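Local coordinates for protein beta-N-acetylglucosaminidase (Thermotoga maritima, PDB 3WO8) that probably hydrolyses terminal non-reducing N-acetyl-D-hexosamine residues of N-acetyl-beta-D-hexosaminides as a family 3 glycoside hydrolase, at residues Leu55-Met60 / Gly334-Val339; Lys342-Leu347 / Val455-Thr460; Leu361-Glu366 / Gly376-Ile381. All blocks are in the same frame, centred on the assembly; numbering follows the deposited sequence.

Contact 1 (Leu55-Met60 / Gly334-Val339); sequences LLMDFM and GFLADV
The Asp58 carboxylate reaches Ala337 with OD1, which lies 4.2 Å from Ala337 CB and is salt-bridged to Lys467 NZ. Neither phenylalanine ring takes part in the interface. Over the centre of the Phe335 ring, Leu336 CG of the same helix sits 3.9 Å above the plane, and this ring also makes a cation-pi contact with Arg105 of the second subunit; the Phe59 ring meets Phe27 and, edge-to-face, Phe24. Between the helices the contact is apolar, with no hydrogen bond across it. Met57 gives the largest share. Its chi1 (-70°) sets CG beside the backbone N, and the extended chain beyond it carries the thioether across Leu336 at a slant, with CE 4.0 Å from Leu336 CD1 and SD 4.1 Å from Leu336 CB. From the backbone, Met57 O approaches Gly334 CA to 3.6 Å and also borders the methyl of Ala337. Met60 contributes its CB, 3.8 Å from Gly334 N, before its chain bends at chi2 and turns off toward Ile45. The absence of a side chain at Gly334 matters here: a beta carbon at that position would lie about 3.3 Å from Met60 C, a tight fit. The small residues Gly334 and Ala337 probably help the segment axes pass 7.3 Å apart, nearly perpendicular at 96°. Helix 53-66 packs through Leu56, Phe59 and Met60 on strand 42-45 of the TIM barrel; helix 334-342, which crosses it, leads on to strand 345-347 of the C-terminal sheet.

Contact 2 (Lys342-Leu347 / Val455-Thr460); sequences KAVEFL and VVTRST
Arg458 and Glu345 both set CG anti to their own carbonyl carbon (chi1 -82° in each) and continue extended, the arginine as far as NE, which brings guanidinium and carboxylate together beside the strand pair. Arg458 NH1 donates to Ala343 O at 2.8 Å, with the oxygen in the guanidinium plane. Glu345 OE1 lies near that plane off another part of the rim, beside NH1 and NH2, 3.5 Å from Arg458 NH2, a long salt bridge in which the carboxylate and guanidinium planes stand 68° apart. Val456 CG1 covers one guanidinium face, 4.0 Å above the plane and toward its rim. An alanine in place of Arg458 would probably leave the Glu345 carboxylate without its positive mate and Ala343 O without this side-chain donor. The backbones join as antiparallel strands: in the hydrogen-bonded pair Glu345-Val456, Val456 N reaches Glu345 O at 3.0 Å, almost straight at 171°, and Glu345 N returns a bond to Val456 O. That oxygen also receives a CA-H...O contact from Val344 CA at 3.2 Å. Val344 CG1 meets Val455 CG1 at 3.7 Å, while Val455 CG2 touches CD1 at the edge of the Phe346 ring; Phe346 and Val455 form the non-hydrogen-bonded pair. Leu347 CD2 lies against Val456 CG2, both residues also touching Val446 of a loop. Strand 345-347 is an edge strand of the mixed sheet within this chain, antiparallel to strand 453-456, whose other side adjoins strand 435-439; helix 462-471 packs on Val344 and Val455 through Ser468.

Contact 3 (Leu361-Glu366 / Gly376-Ile381); sequences LVPSSE and GDYDQI
Val362 opens the contact with both of its methyl groups against the helix. CG1, anti to the backbone N (chi1 169°), comes 3.5 Å from Tyr378 O and 4.0 Å from Tyr378 CB; this carbonyl also accepts the backbone N-H of Ile381 within the helix. CG2 lies 4.1 Å from Ile381 CG2, the two branched side chains passing with opposed directions, and Phe414 of strand 411-415 packs against both residues. Next, Pro363 meets the tyrosine with its ring and its carbonyl group. Its CG stands 4.3 Å from the centroid of the Tyr378 ring and only 4° off the normal, a CH-pi contact over the middle of one face. Pro363 O comes 3.6 Å from Tyr378 CB, at the root of the same side chain; Arg396 NH2 donates a hydrogen bond to this oxygen and also forms a salt bridge with OD1 of Asp379, the residue after the tyrosine. Two residues on from the proline, Ser365 is poorly ordered; its CB lies 4.3 Å from Tyr378 CD2, at the ring edge and near the ring plane. Proline over a face and serine at an edge thus border the aromatic group on two aspects, and no hydrogen bond crosses between the segments. The segment axes pass 8.1 Å apart and run nearly antiparallel, at 164°. This is the packing of a beta-alpha-beta crossover: helix 374-385 returns over the sheet between strand 357-363 and its parallel neighbour 391-397, in the alpha/beta C-terminal domain.

Along the chain, contact 1 comes first, joining TIM-barrel helix 53-66 to helix 334-342, and contact 2 takes over where that helix gives way to strand 345-347; their centres are about 16 Å apart. Contact 3 falls between the two segments of contact 2 in sequence and shares its mixed sheet, with centres about 17 Å apart. Those two touch directly, as Thr460 OG1 probably hydrogen-bonds Asp377 OD2 at 2.7 Å. Contacts 1 and 3 are about 22 Å apart between centres and do not meet. The series runs from barrel to C-terminal sheet, and contacts 1 and 2 also reach the second subunit, so the junction of the two domains lies beside the dimer interface.

Contact 1 (Leu55-Met60 / Gly334-Val339)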
ATOM      1  N   LEU B  55      10.096  -7.057   7.536  1.00 32.11           N
ATOM      2  CA  LEU B  55      10.794  -8.174   6.884  1.00 36.53           C
ATOM      3  C   LEU B  55      11.016  -7.918   5.399  1.00 35.40           C
ATOM      4  O   LEU B  55      12.093  -8.108   4.895  1.00 30.87           O
ATOM      5  CB  LEU B  55      10.003  -9.475   6.963  1.00 40.26           C
ATOM      6  CG  LEU B  55      10.138 -10.430   8.131  1.00 42.49           C
ATOM      7  CD1 LEU B  55       9.452 -11.700   7.648  1.00 39.58           C
ATOM      8  CD2 LEU B  55      11.606 -10.669   8.542  1.00 40.66           C
ATOM      9  N   LEU B  56       9.956  -7.545   4.693  1.00 35.53           N
ATOM     10  CA  LEU B  56      10.090  -7.216   3.294  1.00 33.74           C
ATOM     11  C   LEU B  56      11.263  -6.287   3.079  1.00 34.70           C
ATOM     12  O   LEU B  56      12.041  -6.471   2.164  1.00 33.03           O
ATOM     13  CB  LEU B  56       8.827  -6.559   2.743  1.00 30.67           C
ATOM     14  CG  LEU B  56       9.011  -6.203   1.278  1.00 28.65           C
ATOM     15  CD1 LEU B  56       9.363  -7.448   0.452  1.00 30.19           C
ATOM     16  CD2 LEU B  56       7.791  -5.520   0.752  1.00 25.76           C
ATOM     17  N   MET B  57      11.403  -5.304   3.955  1.00 36.46           N
ATOM     18  CA  MET B  57      12.511  -4.378   3.838  1.00 36.76           C
ATOM     19  C   MET B  57      13.869  -5.031   4.056  1.00 35.52           C
ATOM     20  O   MET B  57      14.810  -4.809   3.305  1.00 37.67           O
ATOM     21  CB  MET B  57      12.323  -3.183   4.783  1.00 41.01           C
ATOM     22  CG  MET B  57      11.187  -2.236   4.372  1.00 40.22           C
ATOM     23  SD  MET B  57      10.703  -1.105   5.694  1.00 43.72           S
ATOM     24  CE  MET B  57       9.431  -0.241   4.753  1.00 45.02           C
ATOM     25  N   ASP B  58      14.009  -5.830   5.087  1.00 38.68           N
ATOM     26  CA  ASP B  58      15.322  -6.409   5.357  1.00 36.29           C
ATOM     27  C   ASP B  58      15.649  -7.418   4.301  1.00 35.82           C
ATOM     28  O   ASP B  58      16.792  -7.567   3.945  1.00 35.19           O
ATOM     29  CB  ASP B  58      15.364  -7.069   6.712  1.00 40.51           C
ATOM     30  CG  ASP B  58      16.759  -7.138   7.273  1.00 41.18           C
ATOM     31  OD1 ASP B  58      17.470  -6.114   7.142  1.00 41.23           O
ATOM     32  OD2 ASP B  58      17.128  -8.191   7.856  1.00 37.50           O
ATOM     33  N   PHE B  59      14.637  -8.077   3.757  1.00 35.14           N
ATOM     34  CA  PHE B  59      14.871  -9.047   2.705  1.00 38.39           C
ATOM     35  C   PHE B  59      15.402  -8.335   1.477  1.00 36.51           C
ATOM     36  O   PHE B  59      16.312  -8.792   0.857  1.00 41.20           O
ATOM     37  CB  PHE B  59      13.578  -9.845   2.420  1.00 42.17           C
ATOM     38  CG  PHE B  59      13.776 -11.174   1.701  1.00 43.14           C
ATOM     39  CD1 PHE B  59      15.032 -11.687   1.420  1.00 43.32           C
ATOM     40  CD2 PHE B  59      12.669 -11.900   1.310  1.00 43.79           C
ATOM     41  CE1 PHE B  59      15.168 -12.877   0.746  1.00 45.04           C
ATOM     42  CE2 PHE B  59      12.787 -13.099   0.665  1.00 44.24           C
ATOM     43  CZ  PHE B  59      14.038 -13.591   0.374  1.00 47.99           C
ATOM     44  N   MET B  60      14.852  -7.187   1.132  1.00 38.71           N
ATOM     45  CA  MET B  60      15.279  -6.482  -0.091  1.00 35.01           C
ATOM     46  C   MET B  60      16.665  -5.902   0.139  1.00 32.60           C
ATOM     47  O   MET B  60      17.489  -5.859  -0.745  1.00 31.53           O
ATOM     48  CB  MET B  60      14.297  -5.344  -0.423  1.00 35.22           C
ATOM     49  CG  MET B  60      12.947  -5.797  -0.948  1.00 36.06           C
ATOM     50  SD  MET B  60      13.175  -6.457  -2.601  1.00 38.93           S
ATOM     51  CE  MET B  60      11.489  -6.706  -3.112  1.00 41.49           C
ATOM     52  N   GLY B 334      14.320  -1.633   0.491  1.00 35.75           N
ATOM     53  CA  GLY B 334      15.551  -1.955   1.188  1.00 33.60           C
ATOM     54  C   GLY B 334      16.290  -0.782   1.824  1.00 32.46           C
ATOM     55  O   GLY B 334      16.887  -0.923   2.932  1.00 26.77           O
ATOM     56  N   PHE B 335      16.269   0.377   1.157  1.00 29.81           N
ATOM     57  CA  PHE B 335      17.031   1.491   1.717  1.00 29.67           C
ATOM     58  C   PHE B 335      16.423   1.876   3.041  1.00 31.83           C
ATOM     59  O   PHE B 335      17.108   2.429   3.912  1.00 31.67           O
ATOM     60  CB  PHE B 335      17.175   2.683   0.762  1.00 32.61           C
ATOM     61  CG  PHE B 335      15.948   3.576   0.626  1.00 33.56           C
ATOM     62  CD1 PHE B 335      14.888   3.218  -0.196  1.00 35.36           C
ATOM     63  CD2 PHE B 335      15.902   4.814   1.259  1.00 34.47           C
ATOM     64  CE1 PHE B 335      13.782   4.039  -0.339  1.00 35.68           C
ATOM     65  CE2 PHE B 335      14.799   5.644   1.122  1.00 33.47           C
ATOM     66  CZ  PHE B 335      13.747   5.261   0.314  1.00 35.27           C
ATOM     67  N   LEU B 336      15.134   1.560   3.222  1.00 29.16           N
ATOM     68  CA  LEU B 336      14.500   2.015   4.414  1.00 29.40           C
ATOM     69  C   LEU B 336      15.069   1.209   5.611  1.00 29.52           C
ATOM     70  O   LEU B 336      15.254   1.721   6.702  1.00 25.67           O
ATOM     71  CB  LEU B 336      12.970   1.982   4.270  1.00 27.01           C
ATOM     72  CG  LEU B 336      12.490   3.110   3.366  1.00 27.78           C
ATOM     73  CD1 LEU B 336      11.055   2.963   2.889  1.00 27.65           C
ATOM     74  CD2 LEU B 336      12.645   4.457   4.047  1.00 30.62           C
ATOM     75  N   ALA B 337      15.374  -0.053   5.393  1.00 33.16           N
ATOM     76  CA  ALA B 337      16.096  -0.816   6.424  1.00 32.78           C
ATOM     77  C   ALA B 337      17.370  -0.111   6.826  1.00 34.41           C
ATOM     78  O   ALA B 337      17.660   0.063   8.015  1.00 35.88           O
ATOM     79  CB  ALA B 337      16.413  -2.217   5.922  1.00 32.89           C
ATOM     80  N   ASP B 338      18.126   0.325   5.830  1.00 37.78           N
ATOM     81  CA  ASP B 338      19.428   0.906   6.101  1.00 39.34           C
ATOM     82  C   ASP B 338      19.248   2.197   6.794  1.00 39.97           C
ATOM     83  O   ASP B 338      19.976   2.474   7.773  1.00 46.23           O
ATOM     84  CB  ASP B 338      20.234   1.138   4.826  1.00 45.33           C
ATOM     85  CG  ASP B 338      20.496  -0.118   4.076  1.00 46.21           C
ATOM     86  OD1 ASP B 338      20.829  -1.140   4.704  1.00 58.50           O
ATOM     87  OD2 ASP B 338      20.356  -0.090   2.856  1.00 51.79           O
ATOM     88  N   VAL B 339      18.292   2.996   6.307  1.00 35.77           N
ATOM     89  CA  VAL B 339      18.032   4.281   6.933  1.00 35.34           C
ATOM     90  C   VAL B 339      17.707   4.070   8.398  1.00 35.72           C
ATOM     91  O   VAL B 339      18.143   4.824   9.248  1.00 36.83           O
ATOM     92  CB  VAL B 339      16.878   5.003   6.251  1.00 38.78           C
ATOM     93  CG1 VAL B 339      16.438   6.210   7.068  1.00 38.90           C
ATOM     94  CG2 VAL B 339      17.313   5.446   4.878  1.00 40.92           C
TER

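Contact 2 (Lys342-Leu347 / Val455-Thr460)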
ATOM      1  N   LYS B 342      20.869   2.967  10.520  1.00 41.60           N
ATOM      2  CA  LYS B 342      21.850   4.046  10.688  1.00 44.06           C
ATOM      3  C   LYS B 342      21.467   5.052  11.762  1.00 42.53           C
ATOM      4  O   LYS B 342      22.336   5.748  12.299  1.00 39.63           O
ATOM      5  CB  LYS B 342      22.090   4.755   9.354  1.00 47.23           C
ATOM      6  CG  LYS B 342      23.125   5.876   9.405  1.00 58.47           C
ATOM      7  CD  LYS B 342      23.989   5.971   8.131  1.00 68.08           C
ATOM      8  CE  LYS B 342      24.908   7.204   8.116  1.00 73.13           C
ATOM      9  NZ  LYS B 342      24.309   8.394   7.427  1.00 73.38           N
ATOM     10  N   ALA B 343      20.177   5.138  12.084  1.00 41.33           N
ATOM     11  CA  ALA B 343      19.735   6.088  13.105  1.00 40.57           C
ATOM     12  C   ALA B 343      19.828   5.548  14.539  1.00 41.44           C
ATOM     13  O   ALA B 343      19.549   6.282  15.512  1.00 39.13           O
ATOM     14  CB  ALA B 343      18.322   6.563  12.792  1.00 41.26           C
ATOM     15  N   VAL B 344      20.231   4.281  14.670  1.00 42.39           N
ATOM     16  CA  VAL B 344      20.351   3.627  15.976  1.00 44.73           C
ATOM     17  C   VAL B 344      21.783   3.693  16.552  1.00 45.97           C
ATOM     18  O   VAL B 344      22.782   3.514  15.851  1.00 46.20           O
ATOM     19  CB  VAL B 344      19.980   2.125  15.926  1.00 49.00           C
ATOM     20  CG1 VAL B 344      19.705   1.615  17.324  1.00 51.89           C
ATOM     21  CG2 VAL B 344      18.770   1.835  15.051  1.00 48.79           C
ATOM     22  N   GLU B 345      21.839   3.928  17.851  1.00 50.90           N
ATOM     23  CA  GLU B 345      23.059   3.913  18.647  1.00 53.84           C
ATOM     24  C   GLU B 345      22.874   2.868  19.721  1.00 52.94           C
ATOM     25  O   GLU B 345      21.798   2.834  20.328  1.00 49.47           O
ATOM     26  CB  GLU B 345      23.251   5.257  19.360  1.00 57.16           C
ATOM     27  CG  GLU B 345      23.870   6.365  18.513  1.00 64.28           C
ATOM     28  CD  GLU B 345      23.583   7.754  19.069  1.00 66.99           C
ATOM     29  OE1 GLU B 345      22.603   7.907  19.833  1.00 51.78           O
ATOM     30  OE2 GLU B 345      24.328   8.699  18.716  1.00 78.02           O
ATOM     31  N   PHE B 346      23.902   2.037  19.960  1.00 50.84           N
ATOM     32  CA  PHE B 346      23.966   1.200  21.168  1.00 47.37           C
ATOM     33  C   PHE B 346      24.832   1.873  22.213  1.00 44.95           C
ATOM     34  O   PHE B 346      25.887   2.312  21.915  1.00 53.90           O
ATOM     35  CB  PHE B 346      24.525  -0.169  20.859  1.00 51.22           C
ATOM     36  CG  PHE B 346      23.909  -0.825  19.653  1.00 62.65           C
ATOM     37  CD1 PHE B 346      22.725  -1.532  19.742  1.00 63.72           C
ATOM     38  CD2 PHE B 346      24.540  -0.743  18.422  1.00 74.39           C
ATOM     39  CE1 PHE B 346      22.191  -2.146  18.626  1.00 66.75           C
ATOM     40  CE2 PHE B 346      24.013  -1.352  17.298  1.00 78.26           C
ATOM     41  CZ  PHE B 346      22.832  -2.050  17.406  1.00 78.58           C
ATOM     42  N   LEU B 347      24.385   1.933  23.445  1.00 47.53           N
ATOM     43  CA  LEU B 347      25.058   2.676  24.509  1.00 52.22           C
ATOM     44  C   LEU B 347      25.269   1.808  25.767  1.00 61.02           C
ATOM     45  O   LEU B 347      24.317   1.526  26.524  1.00 57.10           O
ATOM     46  CB  LEU B 347      24.201   3.890  24.952  1.00 51.79           C
ATOM     47  CG  LEU B 347      24.348   5.273  24.313  1.00 50.63           C
ATOM     48  CD1 LEU B 347      24.658   5.164  22.824  1.00 50.85           C
ATOM     49  CD2 LEU B 347      23.100   6.113  24.611  1.00 46.88           C
ATOM     50  N   VAL B 455      19.418   1.108  23.970  1.00 50.39           N
ATOM     51  CA  VAL B 455      19.256   1.154  22.521  1.00 47.59           C
ATOM     52  C   VAL B 455      18.389   2.374  22.221  1.00 43.74           C
ATOM     53  O   VAL B 455      17.243   2.506  22.722  1.00 40.49           O
ATOM     54  CB  VAL B 455      18.649  -0.118  21.943  1.00 46.87           C
ATOM     55  CG1 VAL B 455      18.550  -0.005  20.435  1.00 49.82           C
ATOM     56  CG2 VAL B 455      19.510  -1.302  22.275  1.00 46.03           C
ATOM     57  N   VAL B 456      19.001   3.283  21.458  1.00 40.80           N
ATOM     58  CA  VAL B 456      18.380   4.523  20.998  1.00 43.04           C
ATOM     59  C   VAL B 456      18.005   4.320  19.553  1.00 39.32           C
ATOM     60  O   VAL B 456      18.850   4.399  18.676  1.00 42.86           O
ATOM     61  CB  VAL B 456      19.332   5.742  21.134  1.00 42.88           C
ATOM     62  CG1 VAL B 456      18.644   6.986  20.632  1.00 44.62           C
ATOM     63  CG2 VAL B 456      19.755   5.958  22.604  1.00 40.61           C
ATOM     64  N   THR B 457      16.748   3.974  19.320  1.00 42.53           N
ATOM     65  CA  THR B 457      16.189   3.960  17.956  1.00 42.50           C
ATOM     66  C   THR B 457      15.730   5.380  17.769  1.00 44.64           C
ATOM     67  O   THR B 457      15.641   6.173  18.752  1.00 53.64           O
ATOM     68  CB  THR B 457      14.960   3.039  17.847  1.00 40.06           C
ATOM     69  OG1 THR B 457      14.017   3.371  18.875  1.00 33.61           O
ATOM     70  CG2 THR B 457      15.368   1.587  17.996  1.00 40.05           C
ATOM     71  N   ARG B 458      15.362   5.769  16.579  1.00 40.21           N
ATOM     72  CA  ARG B 458      14.631   7.064  16.615  1.00 41.70           C
ATOM     73  C   ARG B 458      13.242   6.923  16.032  1.00 35.98           C
ATOM     74  O   ARG B 458      12.804   7.740  15.254  1.00 38.79           O
ATOM     75  CB  ARG B 458      15.468   8.164  15.974  1.00 43.93           C
ATOM     76  CG  ARG B 458      16.499   8.737  16.925  1.00 42.32           C
ATOM     77  CD  ARG B 458      17.710   9.271  16.173  1.00 46.60           C
ATOM     78  NE  ARG B 458      18.573   9.969  17.118  1.00 47.98           N
ATOM     79  CZ  ARG B 458      19.735   9.525  17.594  1.00 47.06           C
ATOM     80  NH1 ARG B 458      20.266   8.373  17.194  1.00 48.52           N
ATOM     81  NH2 ARG B 458      20.370  10.260  18.488  1.00 47.66           N
ATOM     82  N   SER B 459      12.581   5.867  16.481  1.00 33.82           N
ATOM     83  CA  SER B 459      11.437   5.289  15.837  1.00 35.35           C
ATOM     84  C   SER B 459      10.823   4.260  16.778  1.00 36.86           C
ATOM     85  O   SER B 459      11.525   3.573  17.507  1.00 33.34           O
ATOM     86  CB  SER B 459      11.814   4.574  14.534  1.00 33.81           C
ATOM     87  OG  SER B 459      10.965   4.943  13.483  1.00 40.80           O
ATOM     88  N   THR B 460       9.495   4.207  16.758  1.00 38.09           N
ATOM     89  CA  THR B 460       8.739   3.103  17.275  1.00 35.88           C
ATOM     90  C   THR B 460       8.488   2.055  16.203  1.00 34.55           C
ATOM     91  O   THR B 460       7.964   1.000  16.510  1.00 34.60           O
ATOM     92  CB  THR B 460       7.378   3.587  17.737  1.00 39.70           C
ATOM     93  OG1 THR B 460       6.716   4.216  16.642  1.00 37.81           O
ATOM     94  CG2 THR B 460       7.545   4.593  18.902  1.00 42.23           C
TER

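Contact 3 (Leu361-Glu366 / Gly376-Ile381)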
ATOM      1  N   LEU B 361       9.104  -5.493  28.516  1.00 35.72           N
ATOM      2  CA  LEU B 361       8.216  -4.520  29.112  1.00 40.85           C
ATOM      3  C   LEU B 361       7.824  -3.605  28.000  1.00 42.51           C
ATOM      4  O   LEU B 361       8.672  -2.969  27.414  1.00 47.19           O
ATOM      5  CB  LEU B 361       8.915  -3.758  30.207  1.00 43.24           C
ATOM      6  CG  LEU B 361       9.162  -4.715  31.357  1.00 44.67           C
ATOM      7  CD1 LEU B 361      10.392  -4.303  32.123  1.00 46.67           C
ATOM      8  CD2 LEU B 361       7.946  -4.762  32.241  1.00 42.62           C
ATOM      9  N   VAL B 362       6.543  -3.591  27.670  1.00 40.81           N
ATOM     10  CA  VAL B 362       6.091  -2.918  26.488  1.00 37.04           C
ATOM     11  C   VAL B 362       4.991  -1.977  26.901  1.00 37.24           C
ATOM     12  O   VAL B 362       4.023  -2.407  27.495  1.00 39.80           O
ATOM     13  CB  VAL B 362       5.540  -3.921  25.479  1.00 35.16           C
ATOM     14  CG1 VAL B 362       4.820  -3.202  24.334  1.00 34.91           C
ATOM     15  CG2 VAL B 362       6.652  -4.804  24.964  1.00 33.40           C
ATOM     16  N   PRO B 363       5.114  -0.697  26.564  1.00 36.71           N
ATOM     17  CA  PRO B 363       4.070   0.243  26.959  1.00 38.62           C
ATOM     18  C   PRO B 363       2.726  -0.028  26.309  1.00 41.55           C
ATOM     19  O   PRO B 363       2.656  -0.470  25.176  1.00 43.67           O
ATOM     20  CB  PRO B 363       4.600   1.599  26.493  1.00 38.44           C
ATOM     21  CG  PRO B 363       5.944   1.369  25.921  1.00 37.39           C
ATOM     22  CD  PRO B 363       6.114  -0.094  25.683  1.00 37.45           C
ATOM     23  N   SER B 364       1.666   0.243  27.035  1.00 47.49           N
ATOM     24  CA  SER B 364       0.331   0.122  26.496  1.00 55.23           C
ATOM     25  C   SER B 364      -0.085   1.471  25.974  1.00 59.50           C
ATOM     26  O   SER B 364       0.429   2.498  26.410  1.00 46.71           O
ATOM     27  CB  SER B 364      -0.638  -0.287  27.577  1.00 60.13           C
ATOM     28  OG  SER B 364      -1.943  -0.045  27.109  1.00 68.23           O
ATOM     29  N   SER B 365      -1.041   1.484  25.050  1.00 74.86           N
ATOM     30  CA  SER B 365      -1.421   2.751  24.417  1.00 77.80           C
ATOM     31  C   SER B 365      -2.917   3.089  24.403  1.00 86.21           C
ATOM     32  O   SER B 365      -3.799   2.211  24.289  1.00 79.83           O
ATOM     33  CB  SER B 365      -0.852   2.838  23.009  1.00 72.59           C
ATOM     34  OG  SER B 365      -0.567   4.183  22.740  1.00 69.81           O
ATOM     35  N   GLU B 366      -3.149   4.400  24.495  1.00 93.28           N
ATOM     36  CA  GLU B 366      -4.455   5.001  24.774  1.00102.95           C
ATOM     37  C   GLU B 366      -5.260   5.295  23.524  1.00102.14           C
ATOM     38  O   GLU B 366      -5.018   4.744  22.456  1.00102.59           O
ATOM     39  CB  GLU B 366      -4.269   6.322  25.551  1.00105.64           C
ATOM     40  CG  GLU B 366      -3.889   6.149  27.013  1.00107.23           C
ATOM     41  CD  GLU B 366      -2.399   6.037  27.207  1.00109.42           C
ATOM     42  OE1 GLU B 366      -1.656   6.793  26.534  1.00107.19           O
ATOM     43  OE2 GLU B 366      -1.978   5.197  28.032  1.00106.46           O
ATOM     44  N   GLY B 376      -0.065   0.850  17.629  1.00 35.27           N
ATOM     45  CA  GLY B 376      -0.060  -0.417  16.887  1.00 33.82           C
ATOM     46  C   GLY B 376       1.355  -0.994  16.842  1.00 34.87           C
ATOM     47  O   GLY B 376       1.573  -2.225  16.768  1.00 34.81           O
ATOM     48  N   ASP B 377       2.308  -0.064  16.897  1.00 33.37           N
ATOM     49  CA  ASP B 377       3.715  -0.359  16.887  1.00 32.84           C
ATOM     50  C   ASP B 377       4.146  -1.082  18.150  1.00 31.63           C
ATOM     51  O   ASP B 377       4.848  -2.089  18.118  1.00 31.65           O
ATOM     52  CB  ASP B 377       4.500   0.947  16.718  1.00 34.55           C
ATOM     53  CG  ASP B 377       4.569   1.457  15.250  1.00 35.24           C
ATOM     54  OD1 ASP B 377       4.035   0.821  14.292  1.00 31.77           O
ATOM     55  OD2 ASP B 377       5.209   2.532  15.080  1.00 35.52           O
ATOM     56  N   TYR B 378       3.710  -0.589  19.290  1.00 32.25           N
ATOM     57  CA  TYR B 378       4.054  -1.256  20.515  1.00 30.35           C
ATOM     58  C   TYR B 378       3.454  -2.642  20.539  1.00 32.44           C
ATOM     59  O   TYR B 378       4.135  -3.604  20.904  1.00 35.75           O
ATOM     60  CB  TYR B 378       3.578  -0.481  21.725  1.00 31.62           C
ATOM     61  CG  TYR B 378       4.078   0.908  21.835  1.00 32.01           C
ATOM     62  CD1 TYR B 378       5.323   1.256  21.386  1.00 34.15           C
ATOM     63  CD2 TYR B 378       3.285   1.897  22.416  1.00 37.28           C
ATOM     64  CE1 TYR B 378       5.774   2.572  21.474  1.00 39.70           C
ATOM     65  CE2 TYR B 378       3.721   3.205  22.549  1.00 37.21           C
ATOM     66  CZ  TYR B 378       4.971   3.541  22.071  1.00 41.81           C
ATOM     67  OH  TYR B 378       5.413   4.840  22.187  1.00 50.88           O
ATOM     68  N   ASP B 379       2.194  -2.768  20.138  1.00 34.16           N
ATOM     69  CA  ASP B 379       1.560  -4.101  20.042  1.00 33.82           C
ATOM     70  C   ASP B 379       2.384  -5.113  19.242  1.00 31.51           C
ATOM     71  O   ASP B 379       2.348  -6.327  19.487  1.00 27.60           O
ATOM     72  CB  ASP B 379       0.204  -4.008  19.374  1.00 35.13           C
ATOM     73  CG  ASP B 379      -0.803  -3.283  20.191  1.00 38.88           C
ATOM     74  OD1 ASP B 379      -0.546  -2.990  21.372  1.00 41.01           O
ATOM     75  OD2 ASP B 379      -1.892  -3.000  19.637  1.00 46.60           O
ATOM     76  N   GLN B 380       3.113  -4.601  18.273  1.00 32.99           N
ATOM     77  CA  GLN B 380       3.846  -5.446  17.329  1.00 35.84           C
ATOM     78  C   GLN B 380       5.225  -5.954  17.827  1.00 36.79           C
ATOM     79  O   GLN B 380       5.827  -6.860  17.232  1.00 33.45           O
ATOM     80  CB  GLN B 380       3.998  -4.678  16.036  1.00 36.57           C
ATOM     81  CG  GLN B 380       3.605  -5.471  14.813  1.00 42.17           C
ATOM     82  CD  GLN B 380       3.740  -4.582  13.616  1.00 46.05           C
ATOM     83  OE1 GLN B 380       3.159  -3.471  13.607  1.00 43.77           O
ATOM     84  NE2 GLN B 380       4.549  -5.010  12.617  1.00 45.12           N
ATOM     85  N   ILE B 381       5.695  -5.389  18.933  1.00 37.05           N
ATOM     86  CA  ILE B 381       7.021  -5.680  19.439  1.00 36.06           C
ATOM     87  C   ILE B 381       7.219  -7.144  19.826  1.00 38.74           C
ATOM     88  O   ILE B 381       8.285  -7.703  19.567  1.00 42.69           O
ATOM     89  CB  ILE B 381       7.341  -4.750  20.607  1.00 36.32           C
ATOM     90  CG1 ILE B 381       7.524  -3.341  20.056  1.00 35.56           C
ATOM     91  CG2 ILE B 381       8.593  -5.208  21.339  1.00 37.72           C
ATOM     92  CD1 ILE B 381       7.718  -2.274  21.099  1.00 36.18           C
TER